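Side-chain contacts in quinoline 2-oxidoreductase large subunit (Pseudomonas putida, PDB 1T3Q), which probably hydroxylates quinoline at carbon 2, as the molybdenum-carrying large subunit of an oxidoreductase of the xanthine dehydrogenase family: residues 81-86 with 268-273; 566-571 with 583-588; 646-651 with 758-763. All blocks are in the same frame, centred on the assembly; numbering follows the deposited sequence.

Followed from the N terminus, the chain makes these three contacts in series, so that none nests within or crosses another. Contact 1 closes a long loop of 181 intervening residues and ties the turn after helix 77-81 to helix 263-275. Contact 2 closes a short one: only 11 residues separate 566-571 from 583-588, the last turn of helix 549-576 and the short link to strand 583-586. Contact 3 spans 106 residues and fastens helix 744-761 to strand 636-649. The sites are far apart, with centres 51 to 62 Å from one another. Contact 3 lies across the chain's centre from both others, and all three illustrate apolar packing of a helix against a loop or strand.

Contact 1 (81-86 with 268-273)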
# COMPACT_ATOMS: atom_id res chain seq x y z
N ALA B 81 -26.51 -15.08 6.36
CA ALA B 81 -27.23 -15.88 5.38
C ALA B 81 -27.83 -15.03 4.26
O ALA B 81 -28.01 -15.50 3.14
CB ALA B 81 -28.33 -16.68 6.07
N GLU B 82 -28.13 -13.77 4.56
CA GLU B 82 -28.71 -12.87 3.56
C GLU B 82 -27.67 -12.42 2.54
O GLU B 82 -28.01 -12.00 1.44
CB GLU B 82 -29.31 -11.63 4.24
CG GLU B 82 -30.32 -11.93 5.33
CD GLU B 82 -31.06 -10.68 5.78
OE1 GLU B 82 -31.80 -10.75 6.79
OE2 GLU B 82 -30.92 -9.63 5.12
N LEU B 83 -26.40 -12.51 2.92
CA LEU B 83 -25.31 -12.08 2.04
C LEU B 83 -24.60 -13.22 1.34
O LEU B 83 -24.08 -13.05 0.24
CB LEU B 83 -24.30 -11.26 2.86
CG LEU B 83 -24.92 -10.07 3.60
CD1 LEU B 83 -23.89 -9.43 4.53
CD2 LEU B 83 -25.44 -9.05 2.58
N SER B 84 -24.59 -14.39 1.97
CA SER B 84 -23.93 -15.55 1.39
C SER B 84 -24.42 -16.84 2.04
O SER B 84 -24.55 -16.90 3.26
CB SER B 84 -22.42 -15.43 1.55
OG SER B 84 -21.77 -16.64 1.17
N GLN B 85 -24.66 -17.86 1.23
CA GLN B 85 -25.12 -19.14 1.75
C GLN B 85 -23.93 -19.92 2.32
O GLN B 85 -24.10 -20.91 3.03
CB GLN B 85 -25.82 -19.95 0.66
CG GLN B 85 -24.88 -20.69 -0.27
CD GLN B 85 -25.62 -21.53 -1.31
OE1 GLN B 85 -26.66 -22.14 -1.01
NE2 GLN B 85 -25.08 -21.60 -2.52
N GLY B 86 -22.72 -19.47 1.99
CA GLY B 86 -21.54 -20.14 2.51
C GLY B 86 -20.63 -20.80 1.50
O GLY B 86 -20.72 -20.58 0.29
N VAL B 268 -14.74 -11.12 6.60
CA VAL B 268 -14.15 -9.78 6.65
C VAL B 268 -14.52 -8.95 5.43
O VAL B 268 -14.69 -7.74 5.54
CB VAL B 268 -12.61 -9.82 6.83
CG1 VAL B 268 -12.28 -10.36 8.22
CG2 VAL B 268 -11.97 -10.68 5.75
N CYS B 269 -14.65 -9.59 4.27
CA CYS B 269 -15.02 -8.87 3.06
C CYS B 269 -16.44 -8.35 3.21
O CYS B 269 -16.73 -7.20 2.88
CB CYS B 269 -14.93 -9.78 1.84
SG CYS B 269 -13.25 -10.30 1.44
N LEU B 270 -17.33 -9.21 3.69
CA LEU B 270 -18.73 -8.83 3.88
C LEU B 270 -18.84 -7.72 4.92
O LEU B 270 -19.59 -6.77 4.75
CB LEU B 270 -19.55 -10.05 4.33
CG LEU B 270 -19.71 -11.17 3.30
CD1 LEU B 270 -20.46 -12.33 3.92
CD2 LEU B 270 -20.47 -10.64 2.08
N LEU B 271 -18.07 -7.85 6.00
CA LEU B 271 -18.09 -6.87 7.07
C LEU B 271 -17.54 -5.52 6.64
O LEU B 271 -18.11 -4.47 6.96
CB LEU B 271 -17.30 -7.40 8.28
CG LEU B 271 -17.97 -8.56 9.02
CD1 LEU B 271 -16.96 -9.23 9.95
CD2 LEU B 271 -19.18 -8.04 9.81
N SER B 272 -16.43 -5.53 5.90
CA SER B 272 -15.85 -4.28 5.45
C SER B 272 -16.79 -3.58 4.48
O SER B 272 -16.93 -2.36 4.50
CB SER B 272 -14.50 -4.51 4.77
OG SER B 272 -13.98 -3.27 4.31
N ARG B 273 -17.45 -4.35 3.62
CA ARG B 273 -18.38 -3.74 2.67
C ARG B 273 -19.54 -3.12 3.44
O ARG B 273 -19.97 -2.02 3.14
CB ARG B 273 -18.91 -4.78 1.68
CG ARG B 273 -19.84 -4.18 0.61
CD ARG B 273 -20.27 -5.22 -0.42
NE ARG B 273 -21.02 -6.31 0.20
CZ ARG B 273 -21.56 -7.32 -0.48
NH1 ARG B 273 -22.22 -8.27 0.18
NH2 ARG B 273 -21.45 -7.38 -1.80
O HOH W 1 -23.14 -10.71 -0.77
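Leu83 meets the helix side chain Leu270 at its root, not at its end. The two terminal methyls of Leu270 form a fork around the CB of Leu83: Leu270 CD2 lies 4.0 Å from Leu83 CB, and Leu270 CD1 lies 4.1 Å from the same atom. Leu270 CD1 also comes within 4.4 Å of Ser84 CB, and one leucine thereby touches two successive loop residues.

The outer part of Leu83 is left to deal with Arg273, one turn further along the helix. These two side chains run antiparallel, each passing the other, with Leu83 CD2 4.1 Å from Arg273 NH1; the methyl approaches the guanidinium obliquely. Arg273 first runs out with CG anti to its own nitrogen and then bends at chi3 (61°), a kink that turns the guanidinium toward Leu83 and brings NH1 beside its CD2 methyl. Its NH1 gives a hydrogen bond of 2.8 Å to the oxygen of a water lying in the guanidinium plane, at the edge of the group. That water is also 2.7 Å from the carbonyl oxygen of Leu83, so a polar bridge runs beside the apolar one, although no direct hydrogen bond joins the segments.

On the loop side Ser84 OG accepts from Gly86 N (3.1 Å, 145°), while the same oxygen is hydrogen-bonded to Phe236 O elsewhere in the chain. Two hydrogen bonds thus hold the Ser84 hydroxyl, one within the turn and one beyond it. Trp75 of strand 71-76 touches both Leu83 and Leu270, and Leu103 adds to the cover of the latter.

The arrangement combines an ST turn with loop-on-helix packing, and it joins the a/b hammerhead region to the first molybdopterin cofactor-binding region, whose strands share one mixed sheet.

Contact 2 (566-571 with 583-588); sequences ERVKQL and IVIEDG
Lys569 and Ile583 bury more surface in this contact than any other pair, and they do so by lying side by side with their chains running opposite ways. The aliphatic part of the lysine does the touching: Lys569 CG rests 3.9 Å from the branch methyl CG2 of Ile583. On the other side of the isoleucine's fork, Ile583 CG1 reaches back to the helix backbone, 3.7 Å from the carbonyl oxygen of Lys569. Ile583 therefore holds the lysine residue by side chain and main chain at once.

Further along, the lysine runs past the carbonyl oxygen of Ile583. Its CE is 3.2 Å from Ile583 O, a close carbon-oxygen approach, whereas Lys569 NZ stands 4.0 Å from that oxygen. The ammonium has another partner. With the bend at chi3 (63°) it ends beside the outstretched Glu566, and Lys569 NZ makes a 2.8 Å salt bridge to Glu566 OE1, meeting the carboxylate on the syn side but 34° out of its plane. With an alanine here, Glu566 would probably lose its ion-pair mate, and Ile583 CG2 the part of its cover given by the lysine CG.

Ile585, two residues along the strand, makes the second apolar point. Its extended chain ends in CD1, 3.9 Å from Val568 CG1, and the two side chains lie roughly perpendicular.

Strand 583-586 is the edge of a small three-stranded antiparallel sheet. It turns through Asp587 and Gly588 into strand 589-592, from which Val590 touches both isoleucines. Helix 602-611 completes the surroundings: Phe602 packs on Ile585 and Val605 on Val568, so that helix 549-576, the hairpin and helix 602-611 pack against one another.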
# COMPACT_ATOMS: atom_id res chain seq x y z
N GLU B 566 13.00 -15.85 -26.91
CA GLU B 566 12.98 -16.05 -28.36
C GLU B 566 13.02 -14.72 -29.11
O GLU B 566 13.68 -14.61 -30.13
CB GLU B 566 11.75 -16.86 -28.78
CG GLU B 566 11.86 -18.33 -28.42
CD GLU B 566 13.02 -19.00 -29.12
OE1 GLU B 566 13.57 -19.99 -28.58
OE2 GLU B 566 13.39 -18.54 -30.23
N ARG B 567 12.32 -13.71 -28.61
CA ARG B 567 12.30 -12.42 -29.28
C ARG B 567 13.68 -11.77 -29.19
O ARG B 567 14.09 -11.06 -30.11
CB ARG B 567 11.21 -11.53 -28.68
CG ARG B 567 9.82 -12.05 -29.05
CD ARG B 567 8.69 -11.39 -28.28
NE ARG B 567 7.42 -12.06 -28.58
CZ ARG B 567 6.31 -11.91 -27.87
NH1 ARG B 567 5.21 -12.57 -28.21
NH2 ARG B 567 6.29 -11.11 -26.82
N VAL B 568 14.39 -12.03 -28.10
CA VAL B 568 15.74 -11.48 -27.94
C VAL B 568 16.66 -12.21 -28.93
O VAL B 568 17.53 -11.59 -29.55
CB VAL B 568 16.25 -11.67 -26.48
CG1 VAL B 568 17.75 -11.37 -26.41
CG2 VAL B 568 15.50 -10.73 -25.54
N LYS B 569 16.46 -13.51 -29.09
CA LYS B 569 17.28 -14.31 -30.01
C LYS B 569 17.05 -13.86 -31.46
O LYS B 569 17.99 -13.80 -32.25
CB LYS B 569 16.96 -15.80 -29.85
CG LYS B 569 17.44 -16.39 -28.53
CD LYS B 569 16.75 -17.71 -28.20
CE LYS B 569 17.05 -18.80 -29.22
NZ LYS B 569 16.36 -20.09 -28.88
N GLN B 570 15.80 -13.55 -31.79
CA GLN B 570 15.45 -13.10 -33.13
C GLN B 570 16.13 -11.78 -33.47
O GLN B 570 16.62 -11.59 -34.58
CB GLN B 570 13.94 -12.93 -33.26
CG GLN B 570 13.17 -14.21 -33.04
CD GLN B 570 11.67 -14.00 -33.04
OE1 GLN B 570 10.91 -14.92 -32.77
NE2 GLN B 570 11.24 -12.78 -33.35
N LEU B 571 16.13 -10.85 -32.51
CA LEU B 571 16.75 -9.56 -32.74
C LEU B 571 18.26 -9.72 -32.82
O LEU B 571 18.92 -9.11 -33.66
CB LEU B 571 16.39 -8.60 -31.60
CG LEU B 571 17.01 -7.20 -31.69
CD1 LEU B 571 16.61 -6.57 -33.01
CD2 LEU B 571 16.54 -6.34 -30.52
N ILE B 583 21.02 -18.95 -31.61
CA ILE B 583 21.46 -17.96 -30.63
C ILE B 583 21.25 -18.47 -29.21
O ILE B 583 20.23 -19.10 -28.92
CB ILE B 583 20.67 -16.64 -30.78
CG1 ILE B 583 20.87 -16.05 -32.19
CG2 ILE B 583 21.09 -15.65 -29.71
CD1 ILE B 583 22.30 -15.63 -32.49
N VAL B 584 22.22 -18.23 -28.33
CA VAL B 584 22.09 -18.62 -26.94
C VAL B 584 22.41 -17.41 -26.07
O VAL B 584 23.01 -16.45 -26.53
CB VAL B 584 23.07 -19.77 -26.54
CG1 VAL B 584 22.77 -21.02 -27.36
CG2 VAL B 584 24.51 -19.33 -26.74
N ILE B 585 21.98 -17.45 -24.81
CA ILE B 585 22.26 -16.38 -23.87
C ILE B 585 22.91 -17.04 -22.68
O ILE B 585 22.32 -17.92 -22.05
CB ILE B 585 20.98 -15.65 -23.41
CG1 ILE B 585 20.17 -15.18 -24.62
CG2 ILE B 585 21.36 -14.44 -22.55
CD1 ILE B 585 18.91 -14.39 -24.26
N GLU B 586 24.14 -16.64 -22.38
CA GLU B 586 24.88 -17.23 -21.26
C GLU B 586 25.76 -16.18 -20.61
O GLU B 586 26.43 -15.41 -21.30
CB GLU B 586 25.78 -18.37 -21.76
CG GLU B 586 25.05 -19.58 -22.32
CD GLU B 586 26.02 -20.59 -22.92
OE1 GLU B 586 27.13 -20.75 -22.36
OE2 GLU B 586 25.66 -21.24 -23.93
N ASP B 587 25.76 -16.14 -19.28
CA ASP B 587 26.57 -15.18 -18.55
C ASP B 587 26.34 -13.77 -19.07
O ASP B 587 27.28 -12.99 -19.18
CB ASP B 587 28.05 -15.53 -18.71
CG ASP B 587 28.38 -16.94 -18.26
OD1 ASP B 587 29.40 -17.48 -18.73
OD2 ASP B 587 27.62 -17.49 -17.44
N GLY B 588 25.09 -13.45 -19.39
CA GLY B 588 24.75 -12.12 -19.88
C GLY B 588 25.24 -11.79 -21.28
O GLY B 588 25.18 -10.64 -21.71

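Contact 3 (646-651 with 758-763); sequences VEIDAS and NDALAH
Ile648 drives the end of its side chain into a shallow recess on the helix formed by Ala760 and Leu761. The bump is a single methyl: Ile648 CD1 lies 4.0 Å from Ala760 CB and 4.1 Å from Leu761 CD2, with Leu761 CG at the same remove. The methyl settles in the notch between Ala760 CB on one side and the leucine branch on the other.

The isoleucine reaches this place because its chain is drawn out: CD1 is anti to CA (chi2 173°), which extends the methyl away from its own backbone toward the helix. Leu761 arrives differently. Its CB does not head straight for the strand, yet its terminal branch leans in, nearly square to the isoleucine chain. One methyl thus meets the fork of the other residue broadside.

A second and looser bump lies two residues earlier on the strand, where Val646 CG2 stands 4.4 Å from Ala760 CB. Ala760 CB thus faces two strand residues, Val646 and Ile648, that point to the same side of the sheet. No hydrogen bond crosses the contact; the segments meet through apolar van der Waals contacts, and all four touching residues are buried.

Tyr455 of the adjoining strand 454-467 touches both Ile648 and Leu761, extending the apolar patch. The same strand takes a polar tie from the helix, since Asp759 OD2 is hydrogen-bonded to Leu458 N.

Such a helix laid on one face of a mixed beta-sheet is a familiar alpha/beta layer. Here helix 744-761, which begins next to the molybdenum-pocket residue Glu743, uses its later part to pack on the sheet of the second molybdopterin cofactor-binding region.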
# COMPACT_ATOMS: atom_id res chain seq x y z
N VAL B 646 15.07 -45.15 17.36
CA VAL B 646 14.44 -44.65 18.57
C VAL B 646 14.90 -45.47 19.76
O VAL B 646 15.23 -46.65 19.63
CB VAL B 646 12.89 -44.73 18.50
CG1 VAL B 646 12.37 -43.94 17.30
CG2 VAL B 646 12.44 -46.18 18.44
N GLU B 647 14.92 -44.82 20.92
CA GLU B 647 15.31 -45.48 22.15
C GLU B 647 14.17 -45.32 23.14
O GLU B 647 13.73 -44.20 23.40
CB GLU B 647 16.58 -44.84 22.74
CG GLU B 647 16.91 -45.35 24.13
CD GLU B 647 18.02 -44.55 24.79
OE1 GLU B 647 19.20 -44.76 24.44
OE2 GLU B 647 17.71 -43.71 25.67
N ILE B 648 13.68 -46.43 23.66
CA ILE B 648 12.59 -46.42 24.62
C ILE B 648 13.09 -46.91 25.98
O ILE B 648 13.71 -47.96 26.06
CB ILE B 648 11.44 -47.34 24.17
CG1 ILE B 648 10.91 -46.89 22.81
CG2 ILE B 648 10.34 -47.34 25.21
CD1 ILE B 648 9.90 -47.84 22.20
N ASP B 649 12.82 -46.14 27.03
CA ASP B 649 13.24 -46.52 28.38
C ASP B 649 12.27 -47.59 28.88
O ASP B 649 11.07 -47.36 28.93
CB ASP B 649 13.19 -45.31 29.31
CG ASP B 649 13.80 -45.60 30.67
OD1 ASP B 649 15.04 -45.57 30.78
OD2 ASP B 649 13.03 -45.86 31.62
N ALA B 650 12.80 -48.75 29.25
CA ALA B 650 11.96 -49.85 29.73
C ALA B 650 11.17 -49.55 31.00
O ALA B 650 10.13 -50.16 31.25
CB ALA B 650 12.80 -51.11 29.93
N SER B 651 11.65 -48.62 31.81
CA SER B 651 10.97 -48.29 33.06
C SER B 651 10.04 -47.09 33.01
O SER B 651 8.99 -47.08 33.66
CB SER B 651 12.00 -48.06 34.17
OG SER B 651 12.68 -49.27 34.49
N ASN B 758 8.07 -50.04 16.71
CA ASN B 758 7.68 -51.44 16.59
C ASN B 758 8.89 -52.37 16.58
O ASN B 758 8.85 -53.45 17.16
CB ASN B 758 6.82 -51.63 15.35
CG ASN B 758 5.37 -51.25 15.60
OD1 ASN B 758 4.62 -52.03 16.18
ND2 ASN B 758 4.99 -50.05 15.19
N ASP B 759 9.96 -51.95 15.92
CA ASP B 759 11.17 -52.76 15.88
C ASP B 759 11.74 -52.87 17.29
O ASP B 759 12.20 -53.93 17.71
CB ASP B 759 12.22 -52.13 14.97
CG ASP B 759 13.44 -53.03 14.78
OD1 ASP B 759 13.26 -54.16 14.28
OD2 ASP B 759 14.56 -52.61 15.13
N ALA B 760 11.67 -51.76 18.03
CA ALA B 760 12.19 -51.71 19.39
C ALA B 760 11.46 -52.67 20.33
O ALA B 760 12.07 -53.28 21.20
CB ALA B 760 12.09 -50.28 19.93
N LEU B 761 10.15 -52.79 20.14
CA LEU B 761 9.33 -53.65 20.99
C LEU B 761 9.04 -55.03 20.42
O LEU B 761 8.38 -55.85 21.07
CB LEU B 761 8.01 -52.94 21.30
CG LEU B 761 8.14 -51.54 21.92
CD1 LEU B 761 6.77 -50.90 22.04
CD2 LEU B 761 8.81 -51.65 23.28
N ALA B 762 9.52 -55.29 19.21
CA ALA B 762 9.28 -56.58 18.56
C ALA B 762 9.62 -57.78 19.43
O ALA B 762 8.87 -58.75 19.47
CB ALA B 762 10.06 -56.64 17.25
N HIS B 763 10.75 -57.73 20.13
CA HIS B 763 11.16 -58.86 20.96
C HIS B 763 10.18 -59.18 22.09
O HIS B 763 10.22 -60.28 22.65
CB HIS B 763 12.56 -58.62 21.54
CG HIS B 763 12.61 -57.57 22.61
ND1 HIS B 763 12.41 -56.23 22.35
CD2 HIS B 763 12.86 -57.66 23.94
CE1 HIS B 763 12.54 -55.55 23.48
NE2 HIS B 763 12.81 -56.39 24.45